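Local coordinates for endoglucanase (PDB 6VC5), which probably catalyses the internal hydrolysis of beta-1,4-glucosidic linkages in cellulose and related beta-glucans, at residues 38-42 / 304-308; 227-231 / 279-283; 7-11 / 292-296; 11-15 / 299-304. One frame throughout, in Å; residues are numbered along the deposited sequence. Where two conformers were deposited one is given.

Contact 1: 38-42 / 304-308; sequences YGMLF and ALTML
Phe42 and Met307 meet in a CH-pi contact between 38-42 and 304-308, Met307 CB lying 3.6 Å from the centroid of the Phe42 ring and 20° off its normal. With CG anti to the carbonyl carbon (chi1 -57°), the phenylalanine turns this face to the methionine. CB stands above the CZ rim, while Met307 SD, at 5.1 Å from the same centroid, adds a more distant Met-aromatic contact. The other face is backed by Tyr38 O of its own helix.

Tyr38 sets its ring against Ala304 and Leu308, one turn apart: CD2 approaches Ala304 CB at 3.9 Å and CE1 approaches Leu308 CD1 at 3.9 Å, the leucine side chain running about perpendicular to the tyrosine's. Leu308 CD2 points between the two rings, but its exact place is doubtful because it is modelled too close to Ala304 O. Leu41 CD2 extends the apolar strip, 4.2 Å from Leu308 CD1. Tyr38 OH is hydrogen-bonded to Glu34, and Phe11 meets Phe42 edge-to-face.

The axes of the two short segments approach to 11.1 Å, running in the same general direction at 33°, with no hydrogen bond across: side-chain packing between helices of the (alpha/alpha)6 barrel of family 8.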
loop_
_atom_site.group_PDB
_atom_site.type_symbol
_atom_site.label_atom_id
_atom_site.label_comp_id
_atom_site.label_asym_id
_atom_site.label_seq_id
_atom_site.Cartn_x
_atom_site.Cartn_y
_atom_site.Cartn_z
ATOM N N TYR A 38 3.428 -7.857 2.205
ATOM C CA TYR A 38 2.116 -8.496 2.263
ATOM C C TYR A 38 2.195 -9.850 2.954
ATOM O O TYR A 38 1.335 -10.191 3.773
ATOM C CB TYR A 38 1.514 -8.657 0.860
ATOM C CG TYR A 38 1.067 -7.374 0.201
ATOM C CD1 TYR A 38 0.496 -6.344 0.939
ATOM C CD2 TYR A 38 1.210 -7.207 -1.166
ATOM C CE1 TYR A 38 0.090 -5.168 0.326
ATOM C CE2 TYR A 38 0.806 -6.045 -1.785
ATOM C CZ TYR A 38 0.256 -5.027 -1.039
ATOM O OH TYR A 38 -0.131 -3.865 -1.682
ATOM N N GLY A 39 3.202 -10.656 2.605
ATOM C CA GLY A 39 3.343 -11.954 3.244
ATOM C C GLY A 39 3.506 -11.831 4.746
ATOM O O GLY A 39 2.883 -12.569 5.514
ATOM N N MET A 40 4.324 -10.866 5.178
ATOM C CA MET A 40 4.524 -10.627 6.603
ATOM C C MET A 40 3.245 -10.113 7.265
ATOM O O MET A 40 2.861 -10.569 8.351
ATOM C CB MET A 40 5.676 -9.641 6.771
ATOM C CG MET A 40 7.034 -10.235 6.422
ATOM S SD MET A 40 8.323 -8.939 6.363
ATOM C CE MET A 40 8.393 -8.424 8.121
ATOM N N LEU A 41 2.557 -9.172 6.610
ATOM C CA LEU A 41 1.344 -8.615 7.206
ATOM C C LEU A 41 0.248 -9.672 7.325
ATOM O O LEU A 41 -0.443 -9.759 8.352
ATOM C CB LEU A 41 0.858 -7.427 6.372
ATOM C CG LEU A 41 -0.252 -6.570 6.996
ATOM C CD1 LEU A 41 0.339 -5.702 8.097
ATOM C CD2 LEU A 41 -0.933 -5.714 5.937
ATOM N N PHE A 42 0.040 -10.457 6.258
ATOM C CA PHE A 42 -1.028 -11.457 6.271
ATOM C C PHE A 42 -0.733 -12.578 7.267
ATOM O O PHE A 42 -1.641 -13.051 7.964
ATOM C CB PHE A 42 -1.236 -12.054 4.876
ATOM C CG PHE A 42 -1.550 -11.052 3.783
ATOM C CD1 PHE A 42 -1.988 -9.771 4.064
ATOM C CD2 PHE A 42 -1.396 -11.424 2.455
ATOM C CE1 PHE A 42 -2.268 -8.862 3.032
ATOM C CE2 PHE A 42 -1.673 -10.532 1.428
ATOM C CZ PHE A 42 -2.102 -9.244 1.725
ATOM N N ALA A 304 -3.914 -10.303 -3.331
ATOM C CA ALA A 304 -3.338 -9.464 -2.289
ATOM C C ALA A 304 -4.277 -8.322 -1.905
ATOM O O ALA A 304 -4.431 -8.017 -0.716
ATOM C CB ALA A 304 -1.967 -8.940 -2.727
ATOM N N LEU A 305 -4.922 -7.693 -2.890
ATOM C CA LEU A 305 -5.840 -6.599 -2.577
ATOM C C LEU A 305 -7.053 -7.093 -1.790
ATOM O O LEU A 305 -7.512 -6.424 -0.851
ATOM C CB LEU A 305 -6.262 -5.897 -3.872
ATOM C CG LEU A 305 -7.151 -4.659 -3.741
ATOM C CD1 LEU A 305 -6.497 -3.558 -2.909
ATOM C CD2 LEU A 305 -7.472 -4.137 -5.134
ATOM N N THR A 306 -7.579 -8.264 -2.156
ATOM C CA THR A 306 -8.684 -8.857 -1.415
ATOM C C THR A 306 -8.279 -9.163 0.023
ATOM O O THR A 306 -9.023 -8.857 0.962
ATOM C CB THR A 306 -9.149 -10.114 -2.151
ATOM O OG1 THR A 306 -9.582 -9.755 -3.471
ATOM C CG2 THR A 306 -10.323 -10.787 -1.413
ATOM N N MET A 307 -7.079 -9.725 0.225
ATOM C CA MET A 307 -6.606 -9.973 1.583
ATOM C C MET A 307 -6.512 -8.684 2.395
ATOM O O MET A 307 -6.891 -8.663 3.574
ATOM C CB MET A 307 -5.241 -10.661 1.569
ATOM C CG MET A 307 -5.240 -12.134 1.284
ATOM S SD MET A 307 -5.904 -13.225 2.586
ATOM C CE MET A 307 -6.022 -12.228 4.080
ATOM N N LEU A 308 -6.000 -7.606 1.790
ATOM C CA LEU A 308 -5.948 -6.317 2.476
ATOM C C LEU A 308 -7.341 -5.885 2.926
ATOM O O LEU A 308 -7.515 -5.341 4.027
ATOM C CB LEU A 308 -5.366 -5.280 1.522
ATOM C CG LEU A 308 -3.878 -5.019 1.300
ATOM C CD1 LEU A 308 -3.108 -4.548 2.536
ATOM C CD2 LEU A 308 -3.205 -6.237 0.646
#

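Contact 2: 227-231 / 279-283; sequences PLYLS and VASCT
Thr283 CG2 packs against the side of 227-231, lying 3.8 Å from Ser231 CB and 3.6 Å from the carbonyl oxygen Pro227 O. One turn back along the partner helix, Val279 CG1 plays the matching role: it is 4.0 Å from Pro227 CG, the two side chains crossing at about a right angle, and 4.1 Å from Leu228 CB. Leu228 CD1 makes a longer approach to Cys282 CB at 4.4 Å.

The torsion of Thr283 explains how its methyl gets there. OG1 takes the place between backbone N and carbonyl carbon (chi1 57°), which leaves CG2 anti to the carbonyl carbon and facing the other helix. OG1 in turn donates to Val279 O at 2.9 Å, meeting it from above the carbonyl plane, a bond that helps hold the side chain in this rotation. Cys282 N reaches the same oxygen from the opposite face, giving Val279 O two donors. On the other segment, Pro227 O is already engaged by Ser231 N, an ordinary bond of the helix.

Further out, Pro227 packs on Phe244 of helix 238-251, while Val279 and Leu228 rest on Leu305 and Leu308 of helix 300-313. The contact therefore joins helix 225-232 to 279-283 beside a third helix of the (alpha/alpha)6 barrel.

No hydrogen bond crosses it, and Ser231 OG stays 3.6 Å from Cys282 O without bonding. Cohesion here rests on methyl and methylene surfaces, with Thr283 OG1 and Pro227 O engaged inside their own segments and Thr283 O weakly bonded to Trp248.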
loop_
_atom_site.group_PDB
_atom_site.type_symbol
_atom_site.label_atom_id
_atom_site.label_comp_id
_atom_site.label_asym_id
_atom_site.label_seq_id
_atom_site.Cartn_x
_atom_site.Cartn_y
_atom_site.Cartn_z
ATOM N N PRO A 227 -8.918 4.767 -1.174
ATOM C CA PRO A 227 -10.139 4.675 -0.359
ATOM C C PRO A 227 -10.060 3.573 0.691
ATOM O O PRO A 227 -10.590 3.746 1.795
ATOM C CB PRO A 227 -11.246 4.433 -1.403
ATOM C CG PRO A 227 -10.519 3.906 -2.624
ATOM C CD PRO A 227 -9.206 4.625 -2.614
ATOM N N LEU A 228 -9.360 2.472 0.403
ATOM C CA LEU A 228 -9.222 1.410 1.398
ATOM C C LEU A 228 -8.423 1.868 2.616
ATOM O O LEU A 228 -8.854 1.673 3.758
ATOM C CB LEU A 228 -8.589 0.172 0.771
ATOM C CG LEU A 228 -8.570 -1.003 1.753
ATOM C CD1 LEU A 228 -9.990 -1.461 2.071
ATOM C CD2 LEU A 228 -7.747 -2.136 1.192
ATOM N N TYR A 229 -7.251 2.482 2.398
ATOM C CA TYR A 229 -6.432 2.906 3.535
ATOM C C TYR A 229 -7.121 3.996 4.346
ATOM O O TYR A 229 -7.024 4.004 5.582
ATOM C CB TYR A 229 -5.039 3.357 3.078
ATOM C CG TYR A 229 -4.111 2.229 2.662
ATOM C CD1 TYR A 229 -3.988 1.082 3.444
ATOM C CD2 TYR A 229 -3.333 2.327 1.506
ATOM C CE1 TYR A 229 -3.140 0.056 3.078
ATOM C CE2 TYR A 229 -2.479 1.297 1.138
ATOM C CZ TYR A 229 -2.396 0.170 1.928
ATOM O OH TYR A 229 -1.550 -0.859 1.575
ATOM N N LEU A 230 -7.814 4.929 3.675
ATOM C CA LEU A 230 -8.533 5.985 4.388
ATOM C C LEU A 230 -9.665 5.406 5.224
ATOM O O LEU A 230 -9.857 5.806 6.381
ATOM C CB LEU A 230 -9.091 7.003 3.398
ATOM C CG LEU A 230 -8.068 7.882 2.684
ATOM C CD1 LEU A 230 -8.786 8.794 1.683
ATOM C CD2 LEU A 230 -7.264 8.689 3.685
ATOM N N SER A 231 -10.421 4.462 4.664
ATOM C CA SER A 231 -11.490 3.825 5.433
ATOM C C SER A 231 -10.922 3.055 6.620
ATOM O O SER A 231 -11.406 3.183 7.753
ATOM C CB SER A 231 -12.296 2.897 4.529
ATOM O OG SER A 231 -13.382 2.344 5.252
ATOM N N VAL A 279 -12.573 -3.598 -2.296
ATOM C CA VAL A 279 -12.409 -2.208 -1.864
ATOM C C VAL A 279 -13.734 -1.447 -1.927
ATOM O O VAL A 279 -14.094 -0.725 -0.989
ATOM C CB VAL A 279 -11.323 -1.523 -2.712
ATOM C CG1 VAL A 279 -11.247 -0.045 -2.347
ATOM C CG2 VAL A 279 -9.961 -2.192 -2.480
ATOM N N ALA A 280 -14.462 -1.567 -3.040
ATOM C CA ALA A 280 -15.723 -0.845 -3.203
ATOM C C ALA A 280 -16.740 -1.239 -2.148
ATOM O O ALA A 280 -17.469 -0.390 -1.637
ATOM C CB ALA A 280 -16.303 -1.112 -4.591
ATOM N N SER A 281 -16.767 -2.517 -1.776
ATOM C CA SER A 281 -17.695 -2.981 -0.761
ATOM C C SER A 281 -17.396 -2.351 0.599
ATOM O O SER A 281 -18.295 -2.249 1.438
ATOM C CB SER A 281 -17.629 -4.517 -0.697
ATOM O OG SER A 281 -17.984 -5.092 -1.956
ATOM N N CYS A 282 -16.151 -1.919 0.836
ATOM C CA CYS A 282 -15.806 -1.304 2.107
ATOM C C CYS A 282 -16.038 0.208 2.085
ATOM O O CYS A 282 -15.944 0.866 3.132
ATOM C CB CYS A 282 -14.341 -1.586 2.402
ATOM S SG CYS A 282 -13.928 -3.337 2.733
ATOM N N THR A 283 -16.314 0.790 0.909
ATOM C CA THR A 283 -16.324 2.241 0.727
ATOM C C THR A 283 -17.520 2.706 -0.103
ATOM O O THR A 283 -17.400 3.588 -0.959
ATOM C CB THR A 283 -15.012 2.735 0.116
ATOM O OG1 THR A 283 -14.776 2.067 -1.126
ATOM C CG2 THR A 283 -13.831 2.482 1.057
#

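Contact 3: 7-11 / 292-296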
loop_
_atom_site.group_PDB
_atom_site.type_symbol
_atom_site.label_atom_id
_atom_site.label_comp_id
_atom_site.label_asym_id
_atom_site.label_seq_id
_atom_site.Cartn_x
_atom_site.Cartn_y
_atom_site.Cartn_z
ATOM N N GLN A 7 -8.268 -17.596 4.568
ATOM C CA GLN A 7 -7.853 -16.903 3.351
ATOM C C GLN A 7 -6.331 -16.864 3.223
ATOM O O GLN A 7 -5.792 -17.023 2.119
ATOM C CB GLN A 7 -8.465 -15.501 3.300
ATOM C CG GLN A 7 -9.992 -15.512 3.211
ATOM C CD GLN A 7 -10.502 -16.325 2.033
ATOM O OE1 GLN A 7 -10.178 -16.038 0.885
ATOM N NE2 GLN A 7 -11.296 -17.356 2.319
ATOM N N TRP A 8 -5.620 -16.659 4.340
ATOM C CA TRP A 8 -4.160 -16.714 4.298
ATOM C C TRP A 8 -3.664 -18.080 3.832
ATOM O O TRP A 8 -2.717 -18.165 3.046
ATOM C CB TRP A 8 -3.549 -16.347 5.653
ATOM C CG TRP A 8 -2.093 -16.786 5.798
ATOM C CD1 TRP A 8 -1.609 -17.719 6.671
ATOM C CD2 TRP A 8 -0.957 -16.323 5.040
ATOM N NE1 TRP A 8 -0.249 -17.858 6.512
ATOM C CE2 TRP A 8 0.177 -17.012 5.522
ATOM C CE3 TRP A 8 -0.789 -15.384 4.015
ATOM C CZ2 TRP A 8 1.462 -16.795 5.012
ATOM C CZ3 TRP A 8 0.491 -15.174 3.503
ATOM C CH2 TRP A 8 1.601 -15.880 4.009
ATOM N N ALA A 9 -4.307 -19.160 4.285
ATOM C CA ALA A 9 -3.884 -20.495 3.866
ATOM C C ALA A 9 -3.937 -20.655 2.348
ATOM O O ALA A 9 -3.063 -21.297 1.752
ATOM C CB ALA A 9 -4.740 -21.557 4.549
ATOM N N ILE A 10 -4.955 -20.082 1.704
ATOM C CA ILE A 10 -5.030 -20.104 0.245
ATOM C C ILE A 10 -3.911 -19.270 -0.372
ATOM O O ILE A 10 -3.224 -19.716 -1.301
ATOM C CB ILE A 10 -6.413 -19.624 -0.230
ATOM C CG1 ILE A 10 -7.517 -20.556 0.273
ATOM C CG2 ILE A 10 -6.453 -19.547 -1.736
ATOM C CD1 ILE A 10 -8.902 -19.906 0.226
ATOM N N PHE A 11 -3.740 -18.027 0.106
ATOM C CA PHE A 11 -2.663 -17.174 -0.391
ATOM C C PHE A 11 -1.318 -17.865 -0.239
ATOM O O PHE A 11 -0.515 -17.906 -1.180
ATOM C CB PHE A 11 -2.663 -15.840 0.363
ATOM C CG PHE A 11 -1.755 -14.795 -0.235
ATOM C CD1 PHE A 11 -2.244 -13.870 -1.147
ATOM C CD2 PHE A 11 -0.416 -14.734 0.119
ATOM C CE1 PHE A 11 -1.408 -12.892 -1.700
ATOM C CE2 PHE A 11 0.425 -13.763 -0.427
ATOM C CZ PHE A 11 -0.070 -12.847 -1.336
ATOM N N PRO A 292 -15.142 -11.148 -1.642
ATOM C CA PRO A 292 -14.730 -12.215 -2.548
ATOM C C PRO A 292 -13.765 -13.125 -1.807
ATOM O O PRO A 292 -13.206 -12.710 -0.819
ATOM C CB PRO A 292 -13.964 -11.476 -3.660
ATOM C CG PRO A 292 -14.362 -10.057 -3.569
ATOM C CD PRO A 292 -14.920 -9.802 -2.204
ATOM N N THR A 293 -13.650 -14.371 -2.236
ATOM C CA THR A 293 -12.732 -15.297 -1.619
ATOM C C THR A 293 -11.549 -15.639 -2.523
ATOM O O THR A 293 -11.640 -15.604 -3.706
ATOM C CB THR A 293 -13.416 -16.582 -1.178
ATOM O OG1 THR A 293 -14.176 -17.091 -2.265
ATOM C CG2 THR A 293 -14.337 -16.301 0.007
ATOM N N LEU A 294 -10.428 -15.965 -1.909
ATOM C CA LEU A 294 -9.192 -16.091 -2.670
ATOM C C LEU A 294 -9.143 -17.320 -3.563
ATOM O O LEU A 294 -8.320 -17.357 -4.488
ATOM C CB LEU A 294 -7.985 -16.086 -1.738
ATOM C CG LEU A 294 -7.315 -14.721 -1.636
ATOM C CD1 LEU A 294 -8.239 -13.710 -0.968
ATOM C CD2 LEU A 294 -6.014 -14.861 -0.876
ATOM N N ASP A 295 -9.989 -18.322 -3.316
ATOM C CA ASP A 295 -10.028 -19.453 -4.235
ATOM C C ASP A 295 -10.542 -19.068 -5.619
ATOM O O ASP A 295 -10.391 -19.858 -6.554
ATOM C CB ASP A 295 -10.850 -20.606 -3.652
ATOM C CG ASP A 295 -12.272 -20.201 -3.334
ATOM O OD1 ASP A 295 -12.452 -19.202 -2.608
ATOM O OD2 ASP A 295 -13.210 -20.881 -3.805
ATOM N N HIS A 296 -11.140 -17.883 -5.772
ATOM C CA HIS A 296 -11.595 -17.388 -7.070
ATOM C C HIS A 296 -10.713 -16.276 -7.625
ATOM O O HIS A 296 -11.043 -15.705 -8.675
ATOM C CB HIS A 296 -13.038 -16.885 -6.984
ATOM C CG HIS A 296 -14.017 -17.913 -6.510
ATOM N ND1 HIS A 296 -15.048 -17.617 -5.647
ATOM C CD2 HIS A 296 -14.105 -19.242 -6.763
ATOM C CE1 HIS A 296 -15.739 -18.717 -5.399
ATOM N NE2 HIS A 296 -15.187 -19.716 -6.061
#
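Gln7 folds back to meet Leu294: CG lies anti to its own carbonyl carbon (chi1 -64°) and the chain bends again at chi2 (-55°), which carries the amide across to the loop 292-296. There OE1 accepts from Leu294 N at 2.8 Å, with an N-H...O angle of 166° and the donor in the carbonyl plane, a nearly straight bond. The same oxygen also lies 3.4 Å from Leu294 CB, while NE2 passes beside the Thr293 side chain.

Leu294 lies against the helix along its own length. CB meets Ile10 CG2 at 3.8 Å, and CD2 comes 3.7 Å from Phe11 CB, near the plane of the phenylalanine ring at its edge. Ile10 CD1 extends outward to Asp295 N at 4.0 Å.

The bond from side-chain amide to main-chain N-H ties the 3-10 turn 294-296, shortly before helix 300-313, to helix 4-15, the N-terminal helix of an (alpha/alpha)6 barrel. Replacing Gln7 with a leucine would probably leave Leu294 N without its acceptor and let the start of the 3-10 turn shift from the helix.

The loop has internal bracing as well. Thr293 OG1 donates to Asp295 OD1 at 2.7 Å, reaching the carboxylate on its syn side, and His296 N bonds back to Thr293 O. Beneath Leu294 lie Thr306 and Met307 of helix 300-313, Met307 also touching Gln7, while Asp295 and His296 form the solvent-facing side.

Contact 4: 11-15 / 299-304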
loop_
_atom_site.group_PDB
_atom_site.type_symbol
_atom_site.label_atom_id
_atom_site.label_comp_id
_atom_site.label_asym_id
_atom_site.label_seq_id
_atom_site.Cartn_x
_atom_site.Cartn_y
_atom_site.Cartn_z
ATOM N N PHE A 11 -3.740 -18.027 0.106
ATOM C CA PHE A 11 -2.663 -17.174 -0.391
ATOM C C PHE A 11 -1.318 -17.865 -0.239
ATOM O O PHE A 11 -0.515 -17.906 -1.180
ATOM C CB PHE A 11 -2.663 -15.840 0.363
ATOM C CG PHE A 11 -1.755 -14.795 -0.235
ATOM C CD1 PHE A 11 -2.244 -13.870 -1.147
ATOM C CD2 PHE A 11 -0.416 -14.734 0.119
ATOM C CE1 PHE A 11 -1.408 -12.892 -1.700
ATOM C CE2 PHE A 11 0.425 -13.763 -0.427
ATOM C CZ PHE A 11 -0.070 -12.847 -1.336
ATOM N N ARG A 12 -1.081 -18.441 0.940
ATOM C CA ARG A 12 0.194 -19.091 1.225
ATOM C C ARG A 12 0.431 -20.274 0.295
ATOM O O ARG A 12 1.544 -20.464 -0.216
ATOM C CB ARG A 12 0.225 -19.538 2.689
ATOM C CG ARG A 12 1.543 -20.171 3.116
ATOM C CD ARG A 12 1.405 -20.817 4.487
ATOM N NE ARG A 12 0.434 -21.904 4.482
ATOM C CZ ARG A 12 -0.318 -22.246 5.526
ATOM N NH1 ARG A 12 -0.213 -21.582 6.670
ATOM N NH2 ARG A 12 -1.181 -23.251 5.427
ATOM N N ASP A 13 -0.605 -21.078 0.056
ATOM C CA ASP A 13 -0.446 -22.228 -0.831
ATOM C C ASP A 13 -0.036 -21.791 -2.235
ATOM O O ASP A 13 0.746 -22.480 -2.904
ATOM C CB ASP A 13 -1.750 -23.024 -0.870
ATOM C CG ASP A 13 -1.720 -24.148 -1.889
ATOM O OD1 ASP A 13 -2.684 -24.262 -2.679
ATOM O OD2 ASP A 13 -0.739 -24.925 -1.894
ATOM N N LYS A 14 -0.540 -20.641 -2.694
ATOM C CA LYS A 14 -0.307 -20.214 -4.070
ATOM C C LYS A 14 1.029 -19.494 -4.241
ATOM O O LYS A 14 1.713 -19.694 -5.254
ATOM C CB LYS A 14 -1.449 -19.304 -4.531
ATOM C CG LYS A 14 -2.780 -20.030 -4.667
ATOM C CD LYS A 14 -3.899 -19.080 -5.053
ATOM C CE LYS A 14 -4.904 -19.766 -5.967
ATOM N NZ LYS A 14 -4.620 -19.489 -7.403
ATOM N N TYR A 15 1.427 -18.660 -3.270
ATOM C CA TYR A 15 2.498 -17.701 -3.496
ATOM C C TYR A 15 3.664 -17.782 -2.527
ATOM O O TYR A 15 4.685 -17.135 -2.784
ATOM C CB TYR A 15 1.950 -16.264 -3.501
ATOM C CG TYR A 15 0.760 -16.085 -4.416
ATOM C CD1 TYR A 15 0.866 -16.321 -5.787
ATOM C CD2 TYR A 15 -0.470 -15.695 -3.911
ATOM C CE1 TYR A 15 -0.224 -16.171 -6.629
ATOM C CE2 TYR A 15 -1.570 -15.543 -4.748
ATOM C CZ TYR A 15 -1.437 -15.782 -6.096
ATOM O OH TYR A 15 -2.514 -15.630 -6.934
ATOM N N ASP A 299 -5.648 -13.594 -10.188
ATOM C CA ASP A 299 -4.210 -13.374 -10.219
ATOM C C ASP A 299 -3.724 -12.908 -8.854
ATOM O O ASP A 299 -4.510 -12.630 -7.943
ATOM C CB ASP A 299 -3.790 -12.399 -11.338
ATOM C CG ASP A 299 -4.410 -11.000 -11.199
ATOM O OD1 ASP A 299 -4.913 -10.635 -10.120
ATOM O OD2 ASP A 299 -4.376 -10.241 -12.197
ATOM N N TYR A 300 -2.402 -12.815 -8.742
ATOM C CA TYR A 300 -1.765 -12.396 -7.500
ATOM C C TYR A 300 -2.202 -10.993 -7.077
ATOM O O TYR A 300 -2.463 -10.752 -5.892
ATOM C CB TYR A 300 -0.252 -12.445 -7.695
ATOM C CG TYR A 300 0.527 -11.770 -6.615
ATOM C CD1 TYR A 300 0.875 -12.459 -5.466
ATOM C CD2 TYR A 300 0.906 -10.442 -6.732
ATOM C CE1 TYR A 300 1.585 -11.842 -4.462
ATOM C CE2 TYR A 300 1.617 -9.815 -5.727
ATOM C CZ TYR A 300 1.956 -10.528 -4.594
ATOM O OH TYR A 300 2.668 -9.916 -3.586
ATOM N N TYR A 301 -2.247 -10.047 -8.015
ATOM C CA TYR A 301 -2.621 -8.683 -7.649
ATOM C C TYR A 301 -3.972 -8.666 -6.946
ATOM O O TYR A 301 -4.141 -8.033 -5.896
ATOM C CB TYR A 301 -2.683 -7.805 -8.905
ATOM C CG TYR A 301 -3.240 -6.441 -8.596
ATOM C CD1 TYR A 301 -2.412 -5.415 -8.164
ATOM C CD2 TYR A 301 -4.603 -6.192 -8.692
ATOM C CE1 TYR A 301 -2.927 -4.167 -7.844
ATOM C CE2 TYR A 301 -5.122 -4.965 -8.378
ATOM C CZ TYR A 301 -4.277 -3.955 -7.959
ATOM O OH TYR A 301 -4.808 -2.738 -7.646
ATOM N N SER A 302 -4.952 -9.346 -7.532
ATOM C CA SER A 302 -6.298 -9.335 -6.974
ATOM C C SER A 302 -6.329 -10.034 -5.619
ATOM O O SER A 302 -7.014 -9.580 -4.689
ATOM C CB SER A 302 -7.248 -10.031 -7.950
ATOM O OG SER A 302 -8.589 -9.896 -7.525
ATOM N N ALA A 303 -5.591 -11.138 -5.484
ATOM C CA ALA A 303 -5.570 -11.873 -4.224
ATOM C C ALA A 303 -5.013 -11.018 -3.083
ATOM O O ALA A 303 -5.571 -10.994 -1.982
ATOM C CB ALA A 303 -4.752 -13.157 -4.381
ATOM N N ALA A 304 -3.914 -10.303 -3.331
ATOM C CA ALA A 304 -3.338 -9.464 -2.289
ATOM C C ALA A 304 -4.277 -8.322 -1.905
ATOM O O ALA A 304 -4.431 -8.017 -0.716
ATOM C CB ALA A 304 -1.967 -8.940 -2.727
#
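Tyr15 and Tyr300 form the tight part of this contact, a T-shaped pair with centroids 5.1 Å apart and planes at 90°. Tyr300 holds CG anti to the backbone N (chi1 168°), which brings the edge of its ring into the face of Tyr15: CD1 sits over the centre of that ring, 3.8 Å from Tyr15 CG. Lys14 CB covers the opposite face, so the Tyr15 ring is sandwiched between its helical neighbour and Tyr300. Tyr15 CE2 also touches Ala303 CB at 4.0 Å. Tyr15 OH comes within 3.3 Å of Tyr300 N, but at a poor angle that makes no hydrogen bond.

Phe11, one turn earlier, closes the cluster. Tyr15 points its own edge at the face of Phe11, CD2 lying over the ring centre, while Phe11 CZ is 3.7 Å from Tyr300 CE1 with those two planes oblique.

The three rings thus make an aromatic cluster between helices 4-15 and 300-313, which run close to antiparallel (156° between the short axes) in the (alpha/alpha)6 barrel. Ala303 turns its methyl to Phe11 and Tyr15, whereas Ala304 meets Phe11 CE1 with its backbone N, at the ring edge, as well as with CB at 4.1 Å. A serine in place of Tyr15 is likely to leave the edge of Tyr300 without its aromatic face and open a gap beside Ala303.

Toward solvent the contact slackens. Asp299, exposed and with CB pointing away from 11-15, serves its own helix as N-cap, OD1 accepting from Ser302 N at 2.9 Å.

Overall arrangement
Three of the contacts share one neighbourhood: contacts 3 and 4 have centres about 7 Å apart and both use Phe11, while contact 4 lies about 9 Å from contact 1 between centres, with Ala304 in common. Helix 300-313 runs through this group, bringing Met307 CG of contact 1 to 3.6 Å from Leu294 CD2 of contact 3. Contact 2 stands apart, about 15 Å from contact 1 and 20 Å from contact 4 between centres, yet Leu305 CD1 packs on Val279 CG2 at 3.7 Å. Helix 300-313, late in the chain, thereby connects the early helices 4-15 and 33-46 with 225-232 and 274-282.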